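Local coordinates for protein nucleotidyltransferase (Thermus thermophilus HB8, PDB 1WWP) that is of unknown function but probably serves as a substrate-binding partner of a nucleotidyltransferase, at residues Ala98-Arg101 / Arg102-Asp105; Ala36-Lys39 / Ala40-Tyr44; Ser55-Gly58 / Val59-Ala63. All coordinates share one frame; numbering follows the deposited sequence.

All three contacts are local, each within one helix of an all-helical chain: contact 1 in helix 93-116, contact 2 in helix 20-49 and contact 3 at the start of helix 56-66. Each is partly buried, with apolar side chains against neighbouring helices and loops, and Arg101, Lys39 and Arg61 exposed. Contacts 2 and 3 touch, Trp38 CE2 lying 3.5 Å from Pro56 CG, whereas contact 1 sits on the other side of the chain's centre, its centre about 21 Å from the centre of each of the other two. Their chemistry follows their place: a proline-disturbed turn in contact 1, regular mid-helix bonding with a lysine-glutamine pair in contact 2, and a serine cap in contact 3.

Contact 1. Residues Ala98-Arg101 / Arg102-Asp105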
# COMPACT_ATOMS: atom_id res chain seq x y z
N ALA A 98 11.25 -9.83 -4.46
CA ALA A 98 12.32 -9.36 -3.57
C ALA A 98 11.76 -8.88 -2.22
O ALA A 98 12.37 -9.12 -1.18
CB ALA A 98 13.10 -8.23 -4.25
N ILE A 99 10.62 -8.20 -2.23
CA ILE A 99 10.01 -7.75 -0.97
C ILE A 99 9.56 -8.99 -0.21
O ILE A 99 9.81 -9.13 0.99
CB ILE A 99 8.76 -6.85 -1.19
CG1 ILE A 99 9.12 -5.58 -1.94
CG2 ILE A 99 8.16 -6.48 0.16
CD1 ILE A 99 10.03 -4.67 -1.17
N PHE A 100 8.89 -9.90 -0.91
CA PHE A 100 8.38 -11.11 -0.28
C PHE A 100 9.48 -11.91 0.42
O PHE A 100 9.23 -12.54 1.45
CB PHE A 100 7.69 -12.02 -1.30
CG PHE A 100 7.05 -13.23 -0.69
CD1 PHE A 100 5.86 -13.12 0.03
CD2 PHE A 100 7.68 -14.47 -0.76
CE1 PHE A 100 5.31 -14.22 0.67
CE2 PHE A 100 7.13 -15.58 -0.12
CZ PHE A 100 5.95 -15.46 0.60
N ARG A 101 10.68 -11.90 -0.14
CA ARG A 101 11.80 -12.63 0.46
C ARG A 101 12.21 -12.07 1.81
O ARG A 101 12.80 -12.77 2.64
CB ARG A 101 13.02 -12.61 -0.47
CG ARG A 101 12.83 -13.32 -1.80
CD ARG A 101 14.14 -13.38 -2.59
NE ARG A 101 14.70 -12.05 -2.81
CZ ARG A 101 15.86 -11.82 -3.42
NH1 ARG A 101 16.59 -12.83 -3.87
NH2 ARG A 101 16.28 -10.57 -3.58
N ARG A 102 11.89 -10.80 2.05
CA ARG A 102 12.25 -10.19 3.31
C ARG A 102 11.16 -10.30 4.37
O ARG A 102 11.43 -10.17 5.56
CB ARG A 102 12.60 -8.72 3.09
CG ARG A 102 13.74 -8.52 2.10
CD ARG A 102 13.56 -7.24 1.30
NE ARG A 102 14.42 -7.21 0.13
CZ ARG A 102 14.42 -6.25 -0.80
NH1 ARG A 102 13.59 -5.22 -0.68
NH2 ARG A 102 15.25 -6.32 -1.83
N LEU A 103 9.92 -10.53 3.94
CA LEU A 103 8.82 -10.60 4.90
C LEU A 103 9.03 -11.52 6.10
O LEU A 103 8.65 -11.17 7.22
CB LEU A 103 7.51 -10.96 4.20
CG LEU A 103 7.07 -9.99 3.10
CD1 LEU A 103 5.63 -10.29 2.72
CD2 LEU A 103 7.19 -8.53 3.57
N PRO A 104 9.65 -12.70 5.89
CA PRO A 104 9.88 -13.63 7.00
C PRO A 104 10.54 -12.93 8.18
O PRO A 104 10.04 -13.00 9.31
CB PRO A 104 10.80 -14.68 6.37
CG PRO A 104 10.33 -14.73 4.96
CD PRO A 104 10.16 -13.27 4.62
N ASP A 105 11.67 -12.27 7.93
CA ASP A 105 12.39 -11.56 8.97
C ASP A 105 11.57 -10.43 9.58
O ASP A 105 11.56 -10.25 10.79
CB ASP A 105 13.70 -10.99 8.43
CG ASP A 105 14.68 -12.08 8.01
OD1 ASP A 105 14.31 -12.91 7.15
OD2 ASP A 105 15.81 -12.10 8.53
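The carbonyl oxygen Ile99 O takes two backbone N-H groups, a 2.9 Å bond from Arg102 N and a longer, weak one from Leu103 N. The first donor stands 53° out of the carbonyl plane, well away from the straight approach of a regular helical turn. Leu103 N is shared as well: it also bonds to Phe100 O at 3.3 Å. Just ahead of Pro104 the i+3 bonds therefore prevail, and the i+4 bond from Leu103 N is weak. The ring nitrogen of Pro104 carries no hydrogen, and its CD instead packs 3.3 Å from Arg101 O. This is the proline kink of helix 93-116, and the N of Asp105 likewise lacks a bond to the preceding turn. On the inner side, Leu103 splits its methyls: CD1 meets Phe100 CD1 at 3.9 Å, the two side chains crossing at about a right angle, while CD2 reaches Ile99 CG2 at 4.1 Å. Phe100 and Leu103 both pack on helix 20-49. Arg102 folds back along the helix, bent at chi2 (147°), and lays one guanidinium face over Ala98 O. Its NH1 passes 3.6 Å from Ile99 CD1 and forms a salt bridge with Asp83 of helix 71-86.

Contact 2. Residues Ala36-Lys39 / Ala40-Tyr44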
# COMPACT_ATOMS: atom_id res chain seq x y z
N ALA A 36 0.65 -0.38 11.78
CA ALA A 36 0.22 -0.65 13.14
C ALA A 36 1.44 -0.85 14.03
O ALA A 36 1.43 -0.51 15.20
CB ALA A 36 -0.67 -1.90 13.20
N PHE A 37 2.49 -1.41 13.46
CA PHE A 37 3.69 -1.65 14.24
C PHE A 37 4.41 -0.36 14.67
O PHE A 37 4.69 -0.18 15.85
CB PHE A 37 4.65 -2.55 13.47
CG PHE A 37 5.94 -2.79 14.18
CD1 PHE A 37 5.98 -3.60 15.30
CD2 PHE A 37 7.11 -2.16 13.75
CE1 PHE A 37 7.18 -3.80 16.00
CE2 PHE A 37 8.31 -2.35 14.44
CZ PHE A 37 8.34 -3.17 15.57
N TRP A 38 4.70 0.55 13.75
CA TRP A 38 5.44 1.74 14.17
C TRP A 38 4.59 2.65 15.05
O TRP A 38 5.11 3.34 15.92
CB TRP A 38 6.02 2.50 12.97
CG TRP A 38 5.10 3.37 12.21
CD1 TRP A 38 4.34 3.04 11.14
CD2 TRP A 38 4.92 4.78 12.41
NE1 TRP A 38 3.70 4.15 10.64
CE2 TRP A 38 4.04 5.23 11.41
CE3 TRP A 38 5.43 5.69 13.34
CZ2 TRP A 38 3.65 6.57 11.30
CZ3 TRP A 38 5.04 7.03 13.24
CH2 TRP A 38 4.16 7.45 12.23
N LYS A 39 3.28 2.59 14.87
CA LYS A 39 2.37 3.36 15.69
C LYS A 39 2.38 2.86 17.12
O LYS A 39 2.33 3.65 18.07
CB LYS A 39 0.95 3.30 15.12
CG LYS A 39 0.77 4.14 13.86
CD LYS A 39 1.13 5.57 14.19
CE LYS A 39 0.87 6.49 13.03
NZ LYS A 39 1.30 7.86 13.43
N ALA A 40 2.48 1.55 17.31
CA ALA A 40 2.51 1.00 18.66
C ALA A 40 3.82 1.40 19.34
O ALA A 40 3.87 1.70 20.54
CB ALA A 40 2.36 -0.54 18.63
N LEU A 41 4.91 1.37 18.58
CA LEU A 41 6.22 1.77 19.12
C LEU A 41 6.18 3.27 19.48
O LEU A 41 6.64 3.68 20.53
CB LEU A 41 7.32 1.54 18.08
CG LEU A 41 8.11 0.23 18.10
CD1 LEU A 41 9.20 0.27 17.02
CD2 LEU A 41 8.76 0.06 19.46
N GLN A 42 5.61 4.08 18.59
CA GLN A 42 5.51 5.52 18.83
C GLN A 42 4.76 5.82 20.14
O GLN A 42 5.25 6.58 20.97
CB GLN A 42 4.80 6.19 17.64
CG GLN A 42 4.57 7.68 17.83
CD GLN A 42 3.70 8.28 16.73
OE1 GLN A 42 2.61 7.79 16.43
NE2 GLN A 42 4.19 9.34 16.11
N ALA A 43 3.60 5.18 20.33
CA ALA A 43 2.79 5.37 21.54
C ALA A 43 3.53 4.87 22.77
O ALA A 43 3.47 5.48 23.84
CB ALA A 43 1.47 4.61 21.41
N TYR A 44 4.23 3.75 22.62
CA TYR A 44 4.97 3.19 23.73
C TYR A 44 6.10 4.15 24.15
O TYR A 44 6.32 4.40 25.33
CB TYR A 44 5.58 1.85 23.33
CG TYR A 44 6.40 1.21 24.42
CD1 TYR A 44 5.81 0.43 25.40
CD2 TYR A 44 7.78 1.40 24.48
CE1 TYR A 44 6.55 -0.15 26.41
CE2 TYR A 44 8.54 0.82 25.49
CZ TYR A 44 7.92 0.04 26.45
OH TYR A 44 8.67 -0.55 27.45
O HOH W 1 1.09 6.00 18.02
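Ala36 to Tyr44 form regular alpha-helix, as the i+4 bonds show: Leu41 N donates to Phe37 O, and Ala43 N to Lys39 O with an N-H...O angle of 167°, close to straight. The segment belongs to the long helix 20-49 of this helical bundle, and its side chains pair one turn apart. Phe37 and Leu41 run side by side, and Leu41 CD1 touches the far end of the ring at 3.8 Å from Phe37 CE2. Both also pack on Val113 of helix 93-116. Trp38 and Gln42 make the next pair on the flank facing helix 56-66, with Trp38 CZ3 3.8 Å from Gln42 NE2 and the ring and amide planes 50° apart. With chi1 at 80°, Trp38 CG stands between the backbone N and the carbonyl carbon, and from there the indole runs along the flank past Lys39, whose CE lies over the rim of one face. The Gln42 amide is held from both ends: NE2 donates to Gly53 O, while OE1 accepts from Lys39 NZ at 3.3 Å. Lys39 reaches that oxygen through a bend at chi2 that brings its chain alongside Gln42. A water adds a second hold on OE1, since it donates to Gln42 OE1 at 2.8 Å and also to Lys39 O at 2.7 Å.

Contact 3. Residues Ser55-Gly58 / Val59-Ala63; sequences SPKG and VIRLA
Arg61 brings one face of its guanidinium over Lys57 O, although that oxygen is modelled too close to the arginine's own chain and its position is uncertain; Gly58 N approaches the group obliquely. A bend at chi2 (-118°) returns the arginine chain toward the helix start and leaves NH2 4.2 Å from Lys57 CD, the two chains extending in one direction. The charged ends stay apart, Lys57 NZ and Arg61 NH2 being 5.3 Å from one another. A long, weak ion pair with Asp82 of helix 71-86 may ease this like-charge proximity on the lysine side. On the inner surface, Val59 and Ile60 lie against the carbonyls of the turn before. Val59 CG2 sits 3.3 Å from Ser55 O, and Ile60 CD1 is 3.4 Å from Pro56 O. Outward from there, Val59 packs on Leu41 and Leu45 of helix 20-49, and Ile60 on Ala77 and Val81 of helix 71-86, joining helix 56-66 to two neighbours. Ser55 O accepts from Val59 N at 2.9 Å, the first i+4 bond of the helix. With chi1 at 65°, Ser55 OG points forward over the first turn and accepts from Gly58 N at 3.3 Å. A serine side chain bonded to the third N-H beyond it, followed by proline in the first turn, is a classic helix N-cap.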
# COMPACT_ATOMS: atom_id res chain seq x y z
N SER A 55 8.00 10.29 12.70
CA SER A 55 8.03 9.38 11.56
C SER A 55 8.52 7.97 11.88
O SER A 55 9.16 7.74 12.89
CB SER A 55 8.94 9.95 10.48
OG SER A 55 10.28 10.00 10.96
N PRO A 56 8.22 7.00 10.99
CA PRO A 56 8.65 5.62 11.21
C PRO A 56 10.16 5.52 11.51
O PRO A 56 10.58 4.82 12.45
CB PRO A 56 8.28 4.95 9.89
CG PRO A 56 7.01 5.64 9.53
CD PRO A 56 7.35 7.10 9.80
N LYS A 57 10.97 6.23 10.73
CA LYS A 57 12.42 6.19 10.94
C LYS A 57 12.86 6.83 12.25
O LYS A 57 13.76 6.34 12.93
CB LYS A 57 13.16 6.85 9.77
CG LYS A 57 13.45 5.90 8.61
CD LYS A 57 14.28 6.58 7.53
CE LYS A 57 14.63 5.63 6.40
NZ LYS A 57 15.34 6.33 5.28
N GLY A 58 12.22 7.92 12.62
CA GLY A 58 12.57 8.58 13.86
C GLY A 58 12.20 7.73 15.05
O GLY A 58 12.92 7.67 16.05
N VAL A 59 11.05 7.08 14.96
CA VAL A 59 10.59 6.22 16.05
C VAL A 59 11.54 5.03 16.19
O VAL A 59 11.91 4.62 17.29
CB VAL A 59 9.12 5.72 15.81
CG1 VAL A 59 8.73 4.69 16.87
CG2 VAL A 59 8.18 6.91 15.88
N ILE A 60 11.98 4.50 15.07
CA ILE A 60 12.88 3.36 15.14
C ILE A 60 14.22 3.79 15.81
O ILE A 60 14.76 3.07 16.67
CB ILE A 60 13.08 2.75 13.70
CG1 ILE A 60 11.81 1.99 13.31
CG2 ILE A 60 14.29 1.87 13.66
CD1 ILE A 60 11.70 1.65 11.81
N ARG A 61 14.71 4.98 15.45
CA ARG A 61 15.96 5.49 16.03
C ARG A 61 15.82 5.66 17.54
O ARG A 61 16.73 5.37 18.31
CB ARG A 61 16.35 6.84 15.41
CG ARG A 61 16.41 6.81 13.90
CD ARG A 61 17.81 7.11 13.44
NE ARG A 61 17.93 7.15 11.99
CZ ARG A 61 17.28 8.00 11.21
NH1 ARG A 61 16.45 8.91 11.72
NH2 ARG A 61 17.47 7.93 9.90
N LEU A 62 14.66 6.14 18.00
CA LEU A 62 14.42 6.31 19.44
C LEU A 62 14.27 4.92 20.08
O LEU A 62 14.77 4.67 21.16
CB LEU A 62 13.15 7.15 19.70
CG LEU A 62 13.24 8.61 19.20
CD1 LEU A 62 11.86 9.25 19.22
CD2 LEU A 62 14.23 9.41 20.08
N ALA A 63 13.58 4.00 19.40
CA ALA A 63 13.43 2.66 19.94
C ALA A 63 14.84 2.07 20.14
O ALA A 63 15.10 1.39 21.13
CB ALA A 63 12.62 1.79 18.98